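N-acetyltransferase (Staphylococcus aureus subsp. aureus, PDB 4M85) probably transfers an acetyl group from acetyl-coenzyme A to an amine of a substrate not yet identified, as other GNAT-fold acetyltransferases do. Local coordinates at residues Pro103-Glu113 with Ile173-Ile184. Residues are numbered along the deposited sequence; the frame is centred on the assembly and turned at random.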
# COMPACT_ATOMS: atom_id res chain seq x y z
N PRO A 103 5.91 -0.85 11.94
CA PRO A 103 4.52 -1.34 11.79
C PRO A 103 4.35 -2.63 11.01
O PRO A 103 3.37 -3.34 11.23
CB PRO A 103 3.80 -0.20 11.05
CG PRO A 103 4.81 0.83 10.74
CD PRO A 103 6.15 0.44 11.27
N LEU A 104 5.29 -2.96 10.12
CA LEU A 104 5.15 -4.12 9.24
C LEU A 104 6.46 -4.91 9.07
O LEU A 104 7.03 -4.91 7.99
CB LEU A 104 4.60 -3.65 7.87
CG LEU A 104 3.12 -3.24 7.76
CD1 LEU A 104 2.90 -2.37 6.53
CD2 LEU A 104 2.18 -4.45 7.70
N PRO A 105 6.95 -5.57 10.16
CA PRO A 105 8.22 -6.34 10.15
C PRO A 105 8.27 -7.54 9.21
O PRO A 105 9.37 -7.88 8.75
CB PRO A 105 8.34 -6.84 11.59
CG PRO A 105 6.94 -6.79 12.15
CD PRO A 105 6.34 -5.58 11.50
N VAL A 106 7.13 -8.17 8.94
CA VAL A 106 7.09 -9.38 8.13
C VAL A 106 7.42 -9.04 6.67
O VAL A 106 6.97 -8.00 6.13
CB VAL A 106 5.74 -10.11 8.24
CG1 VAL A 106 5.73 -11.40 7.42
CG2 VAL A 106 5.43 -10.44 9.71
N LYS A 107 8.23 -9.90 6.05
CA LYS A 107 8.58 -9.83 4.65
C LYS A 107 7.40 -10.39 3.86
O LYS A 107 7.16 -11.59 3.87
CB LYS A 107 9.86 -10.67 4.38
CG LYS A 107 10.56 -10.39 3.06
CD LYS A 107 11.85 -11.20 2.94
CE LYS A 107 12.61 -10.90 1.65
NZ LYS A 107 12.11 -11.68 0.49
N GLU A 108 6.66 -9.50 3.19
CA GLU A 108 5.45 -9.89 2.46
C GLU A 108 5.74 -10.38 1.03
O GLU A 108 4.92 -11.07 0.46
CB GLU A 108 4.43 -8.71 2.43
CG GLU A 108 4.05 -8.12 3.80
CD GLU A 108 3.04 -6.98 3.72
OE1 GLU A 108 2.40 -6.79 2.66
OE2 GLU A 108 2.87 -6.24 4.72
N ALA A 109 6.90 -10.02 0.48
CA ALA A 109 7.22 -10.26 -0.92
C ALA A 109 8.48 -11.09 -1.12
O ALA A 109 9.09 -11.54 -0.17
CB ALA A 109 7.34 -8.94 -1.65
N LYS A 110 8.87 -11.27 -2.37
CA LYS A 110 10.03 -12.08 -2.69
C LYS A 110 11.02 -11.22 -3.47
O LYS A 110 10.64 -10.22 -4.08
CB LYS A 110 9.61 -13.31 -3.50
CG LYS A 110 8.93 -14.38 -2.67
CD LYS A 110 8.51 -15.54 -3.56
CE LYS A 110 7.46 -16.42 -2.89
NZ LYS A 110 6.86 -17.38 -3.86
N ASP A 111 12.28 -11.61 -3.43
CA ASP A 111 13.35 -10.76 -3.91
C ASP A 111 13.34 -10.53 -5.41
O ASP A 111 13.88 -9.52 -5.87
CB ASP A 111 14.71 -11.32 -3.48
CG ASP A 111 14.84 -11.47 -1.97
OD1 ASP A 111 14.25 -10.67 -1.22
OD2 ASP A 111 15.53 -12.40 -1.53
N ASP A 112 12.73 -11.42 -6.18
CA ASP A 112 12.66 -11.22 -7.64
C ASP A 112 11.38 -10.54 -8.11
O ASP A 112 11.06 -10.59 -9.31
CB ASP A 112 12.83 -12.55 -8.39
CG ASP A 112 11.69 -13.54 -8.13
OD1 ASP A 112 11.12 -13.54 -7.01
OD2 ASP A 112 11.39 -14.34 -9.04
N GLU A 113 10.68 -9.87 -7.19
CA GLU A 113 9.37 -9.24 -7.47
C GLU A 113 9.36 -7.74 -7.27
O GLU A 113 10.03 -7.21 -6.39
CB GLU A 113 8.28 -9.83 -6.55
CG GLU A 113 8.04 -11.33 -6.68
CD GLU A 113 7.17 -11.93 -5.61
OE1 GLU A 113 6.85 -11.28 -4.58
OE2 GLU A 113 6.81 -13.10 -5.80
N ILE A 173 0.16 -17.13 1.76
CA ILE A 173 1.02 -16.58 2.81
C ILE A 173 0.17 -16.08 3.96
O ILE A 173 -0.91 -15.49 3.75
CB ILE A 173 1.96 -15.47 2.28
CG1 ILE A 173 2.92 -15.00 3.39
CG2 ILE A 173 1.16 -14.29 1.72
CD1 ILE A 173 4.03 -14.09 2.90
N GLU A 174 0.63 -16.35 5.18
CA GLU A 174 -0.04 -15.85 6.38
C GLU A 174 0.67 -14.60 6.82
O GLU A 174 1.89 -14.59 6.94
CB GLU A 174 -0.02 -16.86 7.53
CG GLU A 174 -0.89 -16.42 8.69
CD GLU A 174 -0.86 -17.36 9.89
OE1 GLU A 174 -0.03 -18.29 9.94
OE2 GLU A 174 -1.68 -17.11 10.80
N LEU A 175 -0.11 -13.56 7.10
CA LEU A 175 0.40 -12.27 7.53
C LEU A 175 -0.51 -11.75 8.61
O LEU A 175 -1.70 -11.56 8.36
CB LEU A 175 0.40 -11.29 6.35
CG LEU A 175 1.35 -11.60 5.19
CD1 LEU A 175 1.21 -10.54 4.11
CD2 LEU A 175 2.78 -11.65 5.67
N TYR A 176 0.06 -11.53 9.79
CA TYR A 176 -0.68 -11.02 10.95
C TYR A 176 -2.01 -11.75 11.16
O TYR A 176 -3.06 -11.13 11.25
CB TYR A 176 -0.84 -9.50 10.81
CG TYR A 176 0.48 -8.86 10.41
CD1 TYR A 176 1.47 -8.63 11.36
CD2 TYR A 176 0.75 -8.53 9.10
CE1 TYR A 176 2.68 -8.07 11.02
CE2 TYR A 176 1.97 -7.97 8.74
CZ TYR A 176 2.92 -7.74 9.70
OH TYR A 176 4.13 -7.19 9.37
N LYS A 177 -1.95 -13.07 11.20
CA LYS A 177 -3.11 -13.92 11.50
C LYS A 177 -4.23 -13.89 10.45
O LYS A 177 -5.36 -14.26 10.76
CB LYS A 177 -3.74 -13.58 12.89
CG LYS A 177 -2.76 -13.41 14.05
CD LYS A 177 -1.95 -14.67 14.36
CE LYS A 177 -2.67 -15.58 15.34
NZ LYS A 177 -2.29 -17.01 15.13
N HIS A 178 -3.93 -13.44 9.23
CA HIS A 178 -4.87 -13.59 8.12
C HIS A 178 -4.14 -14.21 6.94
O HIS A 178 -2.93 -13.99 6.75
CB HIS A 178 -5.53 -12.26 7.71
CG HIS A 178 -6.40 -11.67 8.78
ND1 HIS A 178 -6.35 -10.33 9.13
CD2 HIS A 178 -7.34 -12.23 9.58
CE1 HIS A 178 -7.22 -10.10 10.10
NE2 HIS A 178 -7.83 -11.23 10.39
N MET A 179 -4.86 -15.01 6.17
CA MET A 179 -4.30 -15.71 5.03
C MET A 179 -4.51 -14.93 3.71
O MET A 179 -5.57 -14.33 3.47
CB MET A 179 -4.94 -17.10 4.92
CG MET A 179 -4.03 -18.19 4.37
SD MET A 179 -2.50 -18.49 5.31
CE MET A 179 -3.15 -18.53 6.95
N TYR A 180 -3.49 -14.94 2.87
CA TYR A 180 -3.51 -14.23 1.60
C TYR A 180 -3.06 -15.13 0.44
O TYR A 180 -2.14 -15.94 0.59
CB TYR A 180 -2.57 -13.03 1.67
CG TYR A 180 -2.96 -11.99 2.68
CD1 TYR A 180 -2.61 -12.13 4.02
CD2 TYR A 180 -3.67 -10.86 2.31
CE1 TYR A 180 -2.96 -11.17 4.94
CE2 TYR A 180 -4.02 -9.90 3.22
CZ TYR A 180 -3.68 -10.06 4.53
OH TYR A 180 -4.04 -9.11 5.46
N HIS A 181 -3.64 -14.91 -0.72
CA HIS A 181 -3.14 -15.53 -1.96
C HIS A 181 -1.97 -14.71 -2.48
O HIS A 181 -2.14 -13.53 -2.78
CB HIS A 181 -4.22 -15.52 -3.03
CG HIS A 181 -5.42 -16.36 -2.72
ND1 HIS A 181 -5.37 -17.74 -2.66
CD2 HIS A 181 -6.72 -16.03 -2.56
CE1 HIS A 181 -6.58 -18.21 -2.42
NE2 HIS A 181 -7.42 -17.19 -2.36
N HIS A 182 -0.80 -15.33 -2.59
CA HIS A 182 0.33 -14.67 -3.24
C HIS A 182 0.16 -14.84 -4.74
O HIS A 182 0.05 -15.97 -5.23
CB HIS A 182 1.66 -15.24 -2.75
CG HIS A 182 2.84 -14.42 -3.14
ND1 HIS A 182 3.18 -13.24 -2.51
CD2 HIS A 182 3.74 -14.58 -4.14
CE1 HIS A 182 4.25 -12.73 -3.08
NE2 HIS A 182 4.61 -13.53 -4.07
N LEU A 183 0.12 -13.73 -5.46
CA LEU A 183 -0.15 -13.71 -6.90
C LEU A 183 0.99 -13.01 -7.65
O LEU A 183 1.56 -12.05 -7.15
CB LEU A 183 -1.45 -12.94 -7.18
CG LEU A 183 -2.70 -13.45 -6.46
CD1 LEU A 183 -3.93 -12.62 -6.81
CD2 LEU A 183 -2.94 -14.89 -6.83
N ILE A 184 1.29 -13.48 -8.86
CA ILE A 184 2.31 -12.87 -9.71
C ILE A 184 1.88 -12.69 -11.15
O ILE A 184 1.06 -13.47 -11.67
CB ILE A 184 3.59 -13.71 -9.71
CG1 ILE A 184 3.27 -15.16 -10.09
CG2 ILE A 184 4.23 -13.66 -8.33
CD1 ILE A 184 4.37 -15.85 -10.88
O HOH W 1 4.47 -6.96 6.86
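Glu113 and His182 come from opposite directions in the more buried part of this contact, edge to edge in nearly one plane: NE2 of His182 donates to Glu113 OE2 over 2.8 Å in an almost straight bond (179°), arriving on the syn side of a carboxylate turned only 19° from the ring. Imidazole suits the place because it has a nitrogen for each neighbour: ND1 bonds Asn150, while Glu113 OE1 takes up Ser148 and the backbone N of Lys110, so both flat groups are fixed in rotation. Farther along, Leu175 supplies two methyls: CD2 presses on Val106 CG1 at a tight 3.4 Å, and CD1 lies 3.7 Å from Glu108 CG, in a chain whose OE1 bonds Tyr115. At the more open end Tyr176 suits by joining a ring, its CE2 3.7 Å from Leu104 CD2, to a hydroxyl that accepts the N-H of Val106 (N to OH 3.2 Å) and donates to a water; that water donates to Glu108 OE2 and Val106 O. Exposed Pro105 borders the ring edge, and Lys110 stretches past His182 to Asp170. Tyr176 occupies a type I' turn of the C-terminal hairpin 168-175/178-184 of the GNAT fold, against which the loop before strand 114-121 packs.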